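Aminoglycoside 6-adenylyltransferase (Bacillus subtilis, PDB 2PBE) catalyses transfer of AMP from ATP, or GMP from GTP, to the 6-hydroxyl of streptomycin, giving bacteria resistance to this antibiotic. Local coordinates at residues Ile12-Ala17 against Met217-Ser222; Trp198-Gln203 against Asn223-Glu228; Val168-Ala173 against Thr275-Gly280. All coordinates share one frame; numbering follows the deposited sequence.

Interaction 1 of 3, residues Ile12-Ala17 against Met217-Ser222; sequences IFLDFA and MKRYLS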
loop_
_atom_site.group_PDB
_atom_site.type_symbol
_atom_site.label_atom_id
_atom_site.label_comp_id
_atom_site.label_asym_id
_atom_site.label_seq_id
_atom_site.Cartn_x
_atom_site.Cartn_y
_atom_site.Cartn_z
ATOM N N ILE A 12 -10.049 -2.480 7.950
ATOM C CA ILE A 12 -11.360 -1.867 8.017
ATOM C C ILE A 12 -11.326 -0.367 7.717
ATOM O O ILE A 12 -12.078 0.115 6.874
ATOM C CB ILE A 12 -11.965 -2.127 9.409
ATOM C CG1 ILE A 12 -12.109 -3.636 9.613
ATOM C CG2 ILE A 12 -13.306 -1.450 9.544
ATOM C CD1 ILE A 12 -12.533 -4.054 10.998
ATOM N N PHE A 13 -10.454 0.366 8.391
ATOM C CA PHE A 13 -10.383 1.801 8.181
ATOM C C PHE A 13 -9.945 2.181 6.771
ATOM O O PHE A 13 -10.496 3.101 6.162
ATOM C CB PHE A 13 -9.419 2.444 9.175
ATOM C CG PHE A 13 -9.706 2.137 10.622
ATOM C CD1 PHE A 13 -11.022 1.917 11.084
ATOM C CD2 PHE A 13 -8.647 2.124 11.553
ATOM C CE1 PHE A 13 -11.278 1.685 12.467
ATOM C CE2 PHE A 13 -8.875 1.896 12.937
ATOM C CZ PHE A 13 -10.194 1.676 13.398
ATOM N N LEU A 14 -8.945 1.473 6.268
ATOM C CA LEU A 14 -8.430 1.736 4.933
ATOM C C LEU A 14 -9.495 1.371 3.900
ATOM O O LEU A 14 -9.765 2.119 2.954
ATOM C CB LEU A 14 -7.167 0.895 4.721
ATOM C CG LEU A 14 -6.133 1.131 3.621
ATOM C CD1 LEU A 14 -6.643 0.626 2.292
ATOM C CD2 LEU A 14 -5.783 2.619 3.577
ATOM N N ASP A 15 -10.114 0.216 4.107
ATOM C CA ASP A 15 -11.140 -0.272 3.199
ATOM C C ASP A 15 -12.332 0.674 3.155
ATOM O O ASP A 15 -12.913 0.927 2.095
ATOM C CB ASP A 15 -11.605 -1.653 3.640
ATOM C CG ASP A 15 -12.318 -2.388 2.545
ATOM O OD1 ASP A 15 -11.637 -2.746 1.556
ATOM O OD2 ASP A 15 -13.548 -2.605 2.671
ATOM N N PHE A 16 -12.680 1.207 4.314
ATOM C CA PHE A 16 -13.795 2.128 4.388
ATOM C C PHE A 16 -13.534 3.341 3.511
ATOM O O PHE A 16 -14.341 3.678 2.634
ATOM C CB PHE A 16 -14.015 2.603 5.815
ATOM C CG PHE A 16 -15.168 3.540 5.946
ATOM C CD1 PHE A 16 -16.486 3.094 5.685
ATOM C CD2 PHE A 16 -14.958 4.878 6.295
ATOM C CE1 PHE A 16 -17.595 3.975 5.763
ATOM C CE2 PHE A 16 -16.054 5.787 6.384
ATOM C CZ PHE A 16 -17.372 5.339 6.118
ATOM N N ALA A 17 -12.395 3.984 3.751
ATOM C CA ALA A 17 -11.999 5.175 3.020
ATOM C C ALA A 17 -11.990 4.944 1.517
ATOM O O ALA A 17 -12.524 5.760 0.762
ATOM C CB ALA A 17 -10.641 5.625 3.474
HETATM N N MSE A 217 -1.294 -4.400 0.790
HETATM C CA MSE A 217 -1.416 -4.818 -0.593
HETATM C C MSE A 217 -2.590 -5.715 -0.964
HETATM O O MSE A 217 -3.081 -5.645 -2.104
HETATM C CB MSE A 217 -0.100 -5.454 -1.050
HETATM C CG MSE A 217 0.981 -4.428 -1.346
HETATM SE SE MSE A 217 0.354 -2.995 -2.530
HETATM C CE MSE A 217 0.703 -3.776 -4.274
ATOM N N LYS A 218 -3.046 -6.548 -0.030
ATOM C CA LYS A 218 -4.181 -7.425 -0.308
ATOM C C LYS A 218 -5.409 -6.544 -0.487
ATOM O O LYS A 218 -6.390 -6.926 -1.143
ATOM C CB LYS A 218 -4.414 -8.410 0.841
ATOM C CG LYS A 218 -5.218 -9.606 0.419
ATOM C CD LYS A 218 -5.514 -10.506 1.596
ATOM C CE LYS A 218 -6.047 -11.854 1.136
ATOM N NZ LYS A 218 -7.153 -11.694 0.136
ATOM N N ARG A 219 -5.337 -5.358 0.107
ATOM C CA ARG A 219 -6.431 -4.401 0.041
ATOM C C ARG A 219 -6.319 -3.486 -1.170
ATOM O O ARG A 219 -6.897 -2.412 -1.188
ATOM C CB ARG A 219 -6.448 -3.544 1.300
ATOM C CG ARG A 219 -7.780 -2.952 1.653
ATOM C CD ARG A 219 -8.089 -3.359 3.062
ATOM N NE ARG A 219 -8.016 -4.811 3.226
ATOM C CZ ARG A 219 -8.801 -5.696 2.607
ATOM N NH1 ARG A 219 -9.758 -5.295 1.770
ATOM N NH2 ARG A 219 -8.600 -7.001 2.781
ATOM N N TYR A 220 -5.573 -3.905 -2.175
ATOM C CA TYR A 220 -5.420 -3.092 -3.365
ATOM C C TYR A 220 -5.464 -3.958 -4.591
ATOM O O TYR A 220 -5.946 -3.542 -5.632
ATOM C CB TYR A 220 -4.100 -2.362 -3.329
ATOM C CG TYR A 220 -4.131 -1.155 -2.434
ATOM C CD1 TYR A 220 -4.914 -0.017 -2.769
ATOM C CD2 TYR A 220 -3.407 -1.140 -1.217
ATOM C CE1 TYR A 220 -4.975 1.112 -1.905
ATOM C CE2 TYR A 220 -3.462 -0.040 -0.344
ATOM C CZ TYR A 220 -4.246 1.083 -0.682
ATOM O OH TYR A 220 -4.279 2.138 0.215
ATOM N N LEU A 221 -4.918 -5.166 -4.463
ATOM C CA LEU A 221 -4.884 -6.131 -5.549
ATOM C C LEU A 221 -6.207 -6.872 -5.616
ATOM O O LEU A 221 -6.849 -7.105 -4.584
ATOM C CB LEU A 221 -3.774 -7.151 -5.303
ATOM C CG LEU A 221 -2.327 -6.926 -5.722
ATOM C CD1 LEU A 221 -1.989 -5.456 -5.738
ATOM C CD2 LEU A 221 -1.433 -7.674 -4.747
ATOM N N SER A 222 -6.608 -7.229 -6.824
ATOM C CA SER A 222 -7.822 -7.987 -7.023
ATOM C C SER A 222 -7.453 -9.404 -6.582
ATOM O O SER A 222 -6.306 -9.653 -6.196
ATOM C CB SER A 222 -8.213 -7.975 -8.495
ATOM O OG SER A 222 -7.218 -8.591 -9.280
HETATM O O HOH W 1 -9.922 -3.698 -0.387
#
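Asp-15 and Arg-219 form a salt bridge between helix 6-19 and the loop that leads into helix 223-230. NH1 of Arg-219 donates to OD1 of Asp-15 at 3.2 Å, with a bent N-H...O angle of 139°. The two planar groups stand steeply to each other, 78° apart, and the donor arrives from above the carboxylate plane, 58° out of it. A bend in the arginine chain at chi2 and chi3 carries the guanidinium round to the aspartate. Asp-11, one turn earlier on the same helix, pairs with NE, which gives the arginine two acidic partners.

A water adds to the polar part. It donates to OD1 of Asp-15 at 2.8 Å and has weak bonds to NH1 and to the carbonyl O of Arg-219.

The apolar part is built on Leu-14. Its CD1 lies 3.8 Å from CG of Arg-219 and equally far from CZ of Tyr-220; the leucine and tyrosine side chains cross at about a right angle. Both leucine methyls come near the phenol oxygen, CD1 of Leu-14 at 3.5 Å from OH of Tyr-220. Phe-208 stacks on the tyrosine ring.

The two carboxylates, Asp-15 at NH1 and Asp-11 at NE, probably balance the charge of the guanidinium and hold it in place, and the bent bridge ties the loop to the helix by charge more than by one well-aligned hydrogen bond.

Interaction 2 of 3, residues Trp198-Gln203 against Asn223-Glu228; sequences WHIASQ and NKEWEE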
loop_
_atom_site.group_PDB
_atom_site.type_symbol
_atom_site.label_atom_id
_atom_site.label_comp_id
_atom_site.label_asym_id
_atom_site.label_seq_id
_atom_site.Cartn_x
_atom_site.Cartn_y
_atom_site.Cartn_z
ATOM N N TRP A 198 2.139 0.418 -8.775
ATOM C CA TRP A 198 2.178 1.537 -9.719
ATOM C C TRP A 198 1.124 1.334 -10.804
ATOM O O TRP A 198 0.577 2.294 -11.358
ATOM C CB TRP A 198 3.554 1.659 -10.374
ATOM C CG TRP A 198 4.639 2.330 -9.527
ATOM C CD1 TRP A 198 4.449 3.089 -8.403
ATOM C CD2 TRP A 198 6.045 2.382 -9.808
ATOM N NE1 TRP A 198 5.641 3.616 -7.968
ATOM C CE2 TRP A 198 6.641 3.206 -8.805
ATOM C CE3 TRP A 198 6.871 1.819 -10.813
ATOM C CZ2 TRP A 198 8.038 3.488 -8.770
ATOM C CZ3 TRP A 198 8.268 2.099 -10.791
ATOM C CH2 TRP A 198 8.830 2.932 -9.763
ATOM N N HIS A 199 0.853 0.073 -11.121
ATOM C CA HIS A 199 -0.159 -0.236 -12.115
ATOM C C HIS A 199 -1.540 0.126 -11.539
ATOM O O HIS A 199 -2.351 0.747 -12.212
ATOM C CB HIS A 199 -0.102 -1.725 -12.461
ATOM C CG HIS A 199 -1.139 -2.154 -13.447
ATOM N ND1 HIS A 199 -1.218 -1.623 -14.714
ATOM C CD2 HIS A 199 -2.156 -3.042 -13.339
ATOM C CE1 HIS A 199 -2.246 -2.165 -15.348
ATOM N NE2 HIS A 199 -2.831 -3.026 -14.534
ATOM N N ILE A 200 -1.787 -0.262 -10.288
ATOM C CA ILE A 200 -3.073 -0.002 -9.628
ATOM C C ILE A 200 -3.232 1.524 -9.553
ATOM O O ILE A 200 -4.303 2.093 -9.830
ATOM C CB ILE A 200 -3.101 -0.645 -8.184
ATOM C CG1 ILE A 200 -3.023 -2.183 -8.243
ATOM C CG2 ILE A 200 -4.361 -0.233 -7.467
ATOM C CD1 ILE A 200 -4.161 -2.874 -9.060
ATOM N N ALA A 201 -2.140 2.187 -9.183
ATOM C CA ALA A 201 -2.119 3.652 -9.100
ATOM C C ALA A 201 -2.434 4.323 -10.445
ATOM O O ALA A 201 -2.899 5.466 -10.496
ATOM C CB ALA A 201 -0.786 4.105 -8.620
ATOM N N SER A 202 -2.141 3.606 -11.523
ATOM C CA SER A 202 -2.399 4.098 -12.865
ATOM C C SER A 202 -3.893 4.105 -13.083
ATOM O O SER A 202 -4.419 5.103 -13.529
ATOM C CB SER A 202 -1.711 3.207 -13.893
ATOM O OG SER A 202 -1.939 3.675 -15.213
ATOM N N GLN A 203 -4.565 3.012 -12.725
ATOM C CA GLN A 203 -6.016 2.920 -12.908
ATOM C C GLN A 203 -6.726 4.107 -12.247
ATOM O O GLN A 203 -7.293 4.986 -12.920
ATOM C CB GLN A 203 -6.586 1.635 -12.293
ATOM C CG GLN A 203 -5.611 0.491 -12.051
ATOM C CD GLN A 203 -5.512 -0.481 -13.215
ATOM O OE1 GLN A 203 -5.300 -0.080 -14.365
ATOM N NE2 GLN A 203 -5.651 -1.774 -12.916
ATOM N N ASN A 223 -8.401 -10.328 -6.638
ATOM C CA ASN A 223 -8.102 -11.691 -6.220
ATOM C C ASN A 223 -7.164 -12.363 -7.206
ATOM O O ASN A 223 -6.315 -13.184 -6.819
ATOM C CB ASN A 223 -9.388 -12.502 -6.077
ATOM C CG ASN A 223 -10.331 -11.897 -5.061
ATOM O OD1 ASN A 223 -9.890 -11.405 -4.011
ATOM N ND2 ASN A 223 -11.635 -11.921 -5.365
ATOM N N LYS A 224 -7.305 -12.006 -8.477
ATOM C CA LYS A 224 -6.460 -12.579 -9.496
ATOM C C LYS A 224 -5.015 -12.158 -9.230
ATOM O O LYS A 224 -4.100 -12.993 -9.238
ATOM C CB LYS A 224 -6.898 -12.091 -10.869
ATOM C CG LYS A 224 -6.157 -12.762 -12.012
ATOM C CD LYS A 224 -6.320 -11.976 -13.293
ATOM C CE LYS A 224 -5.565 -12.617 -14.444
ATOM N NZ LYS A 224 -5.630 -11.771 -15.661
ATOM N N GLU A 225 -4.823 -10.867 -8.970
ATOM C CA GLU A 225 -3.505 -10.308 -8.721
ATOM C C GLU A 225 -2.879 -10.857 -7.455
ATOM O O GLU A 225 -1.661 -10.967 -7.368
ATOM C CB GLU A 225 -3.588 -8.784 -8.654
ATOM C CG GLU A 225 -4.278 -8.173 -9.884
ATOM C CD GLU A 225 -4.537 -6.675 -9.760
ATOM O OE1 GLU A 225 -5.062 -6.224 -8.719
ATOM O OE2 GLU A 225 -4.235 -5.942 -10.724
ATOM N N TRP A 226 -3.704 -11.205 -6.468
ATOM C CA TRP A 226 -3.156 -11.752 -5.230
ATOM C C TRP A 226 -2.765 -13.197 -5.441
ATOM O O TRP A 226 -1.856 -13.710 -4.794
ATOM C CB TRP A 226 -4.159 -11.680 -4.083
ATOM C CG TRP A 226 -3.483 -11.714 -2.739
ATOM C CD1 TRP A 226 -2.594 -10.777 -2.231
ATOM C CD2 TRP A 226 -3.657 -12.693 -1.714
ATOM N NE1 TRP A 226 -2.217 -11.112 -0.949
ATOM C CE2 TRP A 226 -2.845 -12.279 -0.597
ATOM C CE3 TRP A 226 -4.416 -13.881 -1.610
ATOM C CZ2 TRP A 226 -2.778 -13.017 0.612
ATOM C CZ3 TRP A 226 -4.351 -14.630 -0.386
ATOM C CH2 TRP A 226 -3.533 -14.181 0.706
ATOM N N GLU A 227 -3.478 -13.869 -6.328
ATOM C CA GLU A 227 -3.156 -15.249 -6.607
ATOM C C GLU A 227 -1.844 -15.299 -7.377
ATOM O O GLU A 227 -1.047 -16.217 -7.195
ATOM C CB GLU A 227 -4.267 -15.910 -7.419
ATOM C CG GLU A 227 -5.414 -16.404 -6.554
ATOM C CD GLU A 227 -6.414 -17.213 -7.340
ATOM O OE1 GLU A 227 -6.022 -17.793 -8.382
ATOM O OE2 GLU A 227 -7.586 -17.274 -6.904
ATOM N N GLU A 228 -1.628 -14.314 -8.251
ATOM C CA GLU A 228 -0.403 -14.264 -9.031
ATOM C C GLU A 228 0.752 -14.016 -8.083
ATOM O O GLU A 228 1.809 -14.632 -8.194
ATOM C CB GLU A 228 -0.443 -13.139 -10.065
ATOM C CG GLU A 228 -1.557 -13.224 -11.068
ATOM C CD GLU A 228 -1.600 -11.999 -11.969
ATOM O OE1 GLU A 228 -1.348 -10.887 -11.450
ATOM O OE2 GLU A 228 -1.895 -12.143 -13.184
#
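Glu-225 reaches from the first turn of helix 223-230 toward Ile-200 on helix 177-204, the two side chains coming from opposite directions. Its CB points at the other helix. CG stands anti to the carbonyl carbon (chi1 -53°), and the chain runs on extended, with chi2 at 172°, so that the carboxylate is carried well out from its own backbone. CB and CG meet nothing of segment 198-203 closely; the contact begins at CD, which lies 3.9 Å from CD1 of Ile-200. Both oxygens then approach this same methyl: OE1 of Glu-225 is 3.5 Å from CD1 of Ile-200, and OE2 is at the same distance on the other branch of the carboxylate.

The two oxygens differ in their further surroundings. OE1 accepts a hydrogen bond from the backbone N of Ser-222, the residue just ahead of the helix. OE2 is turned to the histidine side: CD2 of His-199 approaches it at 4.4 Å, with the oxygen at the ring edge and near the ring plane. NE2 of His-199 is 5.0 Å from OE2 of Glu-225, too far for a direct bond. CD of Gln-203 lies over one face of the imidazole, toward its rim, and Tyr-255 of helix 238-263 also meets this ring.

The helix backbones remain well apart here, 10.4 Å between CA of Ile-200 and CA of Glu-225, so the contact is a slight one at the surface. Ser-222 is the N-cap of helix 223-230 and its side chain caps a backbone N further on; with OE1 of the glutamate three residues later accepting from the N of Ser-222, the start of this helix has the arrangement of a capping box.

Interaction 3 of 3, residues Val168-Ala173 against Thr275-Gly280; sequences VVKGLA and TKYTEG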
loop_
_atom_site.group_PDB
_atom_site.type_symbol
_atom_site.label_atom_id
_atom_site.label_comp_id
_atom_site.label_asym_id
_atom_site.label_seq_id
_atom_site.Cartn_x
_atom_site.Cartn_y
_atom_site.Cartn_z
ATOM N N VAL A 168 20.111 -13.694 -7.124
ATOM C CA VAL A 168 19.318 -14.890 -6.841
ATOM C C VAL A 168 19.757 -16.032 -7.764
ATOM O O VAL A 168 19.778 -17.210 -7.383
ATOM C CB VAL A 168 17.792 -14.604 -7.048
ATOM C CG1 VAL A 168 16.952 -15.819 -6.670
ATOM C CG2 VAL A 168 17.381 -13.387 -6.203
ATOM N N VAL A 169 20.109 -15.671 -8.987
ATOM C CA VAL A 169 20.557 -16.652 -9.947
ATOM C C VAL A 169 21.881 -17.262 -9.465
ATOM O O VAL A 169 22.009 -18.493 -9.372
ATOM C CB VAL A 169 20.736 -15.995 -11.335
ATOM C CG1 VAL A 169 21.382 -16.961 -12.308
ATOM C CG2 VAL A 169 19.378 -15.561 -11.869
ATOM N N LYS A 170 22.855 -16.390 -9.187
ATOM C CA LYS A 170 24.181 -16.785 -8.703
ATOM C C LYS A 170 24.060 -17.579 -7.420
ATOM O O LYS A 170 24.864 -18.471 -7.157
ATOM C CB LYS A 170 25.048 -15.566 -8.401
ATOM C CG LYS A 170 25.426 -14.696 -9.601
ATOM C CD LYS A 170 26.548 -13.750 -9.169
ATOM C CE LYS A 170 26.990 -12.846 -10.286
ATOM N NZ LYS A 170 26.094 -11.652 -10.462
ATOM N N GLY A 171 23.075 -17.224 -6.602
ATOM C CA GLY A 171 22.857 -17.925 -5.350
ATOM C C GLY A 171 22.474 -19.374 -5.579
ATOM O O GLY A 171 23.024 -20.281 -4.952
ATOM N N LEU A 172 21.543 -19.598 -6.497
ATOM C CA LEU A 172 21.074 -20.938 -6.814
ATOM C C LEU A 172 22.091 -21.760 -7.602
ATOM O O LEU A 172 22.105 -22.987 -7.498
ATOM C CB LEU A 172 19.770 -20.857 -7.595
ATOM C CG LEU A 172 18.572 -20.205 -6.899
ATOM C CD1 LEU A 172 17.398 -20.144 -7.873
ATOM C CD2 LEU A 172 18.189 -20.981 -5.655
ATOM N N ALA A 173 22.938 -21.086 -8.381
ATOM C CA ALA A 173 23.948 -21.776 -9.182
ATOM C C ALA A 173 25.163 -22.157 -8.343
ATOM O O ALA A 173 25.855 -23.123 -8.651
ATOM C CB ALA A 173 24.371 -20.905 -10.345
ATOM N N THR A 275 17.338 -11.928 -19.127
ATOM C CA THR A 275 16.659 -13.145 -19.497
ATOM C C THR A 275 17.717 -14.025 -20.213
ATOM O O THR A 275 17.865 -15.201 -19.868
ATOM C CB THR A 275 15.432 -12.826 -20.399
ATOM O OG1 THR A 275 14.403 -12.257 -19.581
ATOM C CG2 THR A 275 14.884 -14.073 -21.089
ATOM N N LYS A 276 18.450 -13.464 -21.185
ATOM C CA LYS A 276 19.479 -14.239 -21.889
ATOM C C LYS A 276 20.457 -14.781 -20.864
ATOM O O LYS A 276 20.816 -15.962 -20.863
ATOM C CB LYS A 276 20.271 -13.377 -22.890
ATOM C CG LYS A 276 19.508 -12.896 -24.120
ATOM C CD LYS A 276 20.473 -12.178 -25.080
ATOM C CE LYS A 276 19.735 -11.490 -26.217
ATOM N NZ LYS A 276 20.678 -10.821 -27.143
ATOM N N TYR A 277 20.867 -13.894 -19.974
ATOM C CA TYR A 277 21.816 -14.234 -18.938
ATOM C C TYR A 277 21.395 -15.388 -18.031
ATOM O O TYR A 277 22.013 -16.455 -18.066
ATOM C CB TYR A 277 22.106 -12.982 -18.119
ATOM C CG TYR A 277 23.057 -13.216 -16.974
ATOM C CD1 TYR A 277 24.437 -13.467 -17.196
ATOM C CD2 TYR A 277 22.577 -13.213 -15.638
ATOM C CE1 TYR A 277 25.324 -13.714 -16.101
ATOM C CE2 TYR A 277 23.449 -13.450 -14.540
ATOM C CZ TYR A 277 24.811 -13.699 -14.777
ATOM O OH TYR A 277 25.626 -13.932 -13.696
ATOM N N THR A 278 20.346 -15.213 -17.234
ATOM C CA THR A 278 19.958 -16.309 -16.349
ATOM C C THR A 278 19.561 -17.573 -17.117
ATOM O O THR A 278 19.608 -18.679 -16.573
ATOM C CB THR A 278 18.823 -15.916 -15.368
ATOM O OG1 THR A 278 17.575 -16.436 -15.839
ATOM C CG2 THR A 278 18.725 -14.412 -15.227
ATOM N N GLU A 279 19.201 -17.417 -18.386
ATOM C CA GLU A 279 18.847 -18.567 -19.198
ATOM C C GLU A 279 20.154 -19.307 -19.471
ATOM O O GLU A 279 20.205 -20.533 -19.425
ATOM C CB GLU A 279 18.197 -18.114 -20.504
ATOM C CG GLU A 279 16.946 -18.914 -20.886
ATOM C CD GLU A 279 15.984 -18.149 -21.810
ATOM O OE1 GLU A 279 16.429 -17.615 -22.856
ATOM O OE2 GLU A 279 14.772 -18.093 -21.500
ATOM N N GLY A 280 21.218 -18.545 -19.731
ATOM C CA GLY A 280 22.513 -19.140 -20.006
ATOM C C GLY A 280 22.996 -20.023 -18.878
ATOM O O GLY A 280 23.512 -21.117 -19.088
#
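Val-169 lays its CG2 methyl against Thr-278, 3.6 Å from CB and just as close to the threonine methyl CG2. This is packing between helices 151-173 and 270-283 in the helical bundle that also contains helices 177-204 and 238-263. CG1 of Val-169 adds a looser approach to CB of Thr-278 at 4.1 Å, so the forked end of the valine spans the threonine from two branches while the side chains cross at about a right angle.

The position of the valine fork follows from its first torsion: with chi1 at 172°, CG1 is anti to the backbone N, and CG2 lies beside that N and makes the closer contact. The backbones come near at this point, 6.4 Å from CA of Val-169 to CA of Thr-278, a spacing that these two short side chains allow. Ile-281, one turn on from Tyr-277, extends the apolar strip by touching both Val-169 and Ala-173. Thr-278 also touches Phe-246 and Tyr-249 of helix 238-263, so the threonine sits in a corner between three helices. Val-168 and Leu-172 instead turn to helix 177-204, and Leu-172 also meets helix 238-263.

Beside this buried pair lies a more outward one. Tyr-277 points its CB at helix 151-173 and brings its phenol oxygen to the end of the Lys-170 chain; the two side chains cross at about a right angle. The lysine leaves its helix with CB alongside rather than directed at the partner, and the chain bends only at its last torsion. OH of Tyr-277 lies 3.8 Å from CE of Lys-170, while NZ of Lys-170 is 4.0 Å from it, beyond hydrogen-bonding distance.

Overall arrangement
The chain order is 12-17, 168-173, 198-203, 217-222, 223-228, 275-280: interaction 1 alternates with both others, and interaction 2 falls wholly between the segments of interaction 3. Interactions 1 and 2, centres 12 Å apart, touch through the cation-pi contact of Lys-218 with Trp-226. Interaction 1 joins helix 6-19, which packs on strands 23-28 and 45-51 of the mixed sheet, to the loop before helix 223-230; interaction 2 links that helix to helix 177-204. They lie where the sheet-bearing and helical parts meet. Interaction 3, its centre 36 Å from that of interaction 1, is packing farther out in the helical part, about 15 Å from interaction 2 at the nearest atoms; helix 238-263 borders both.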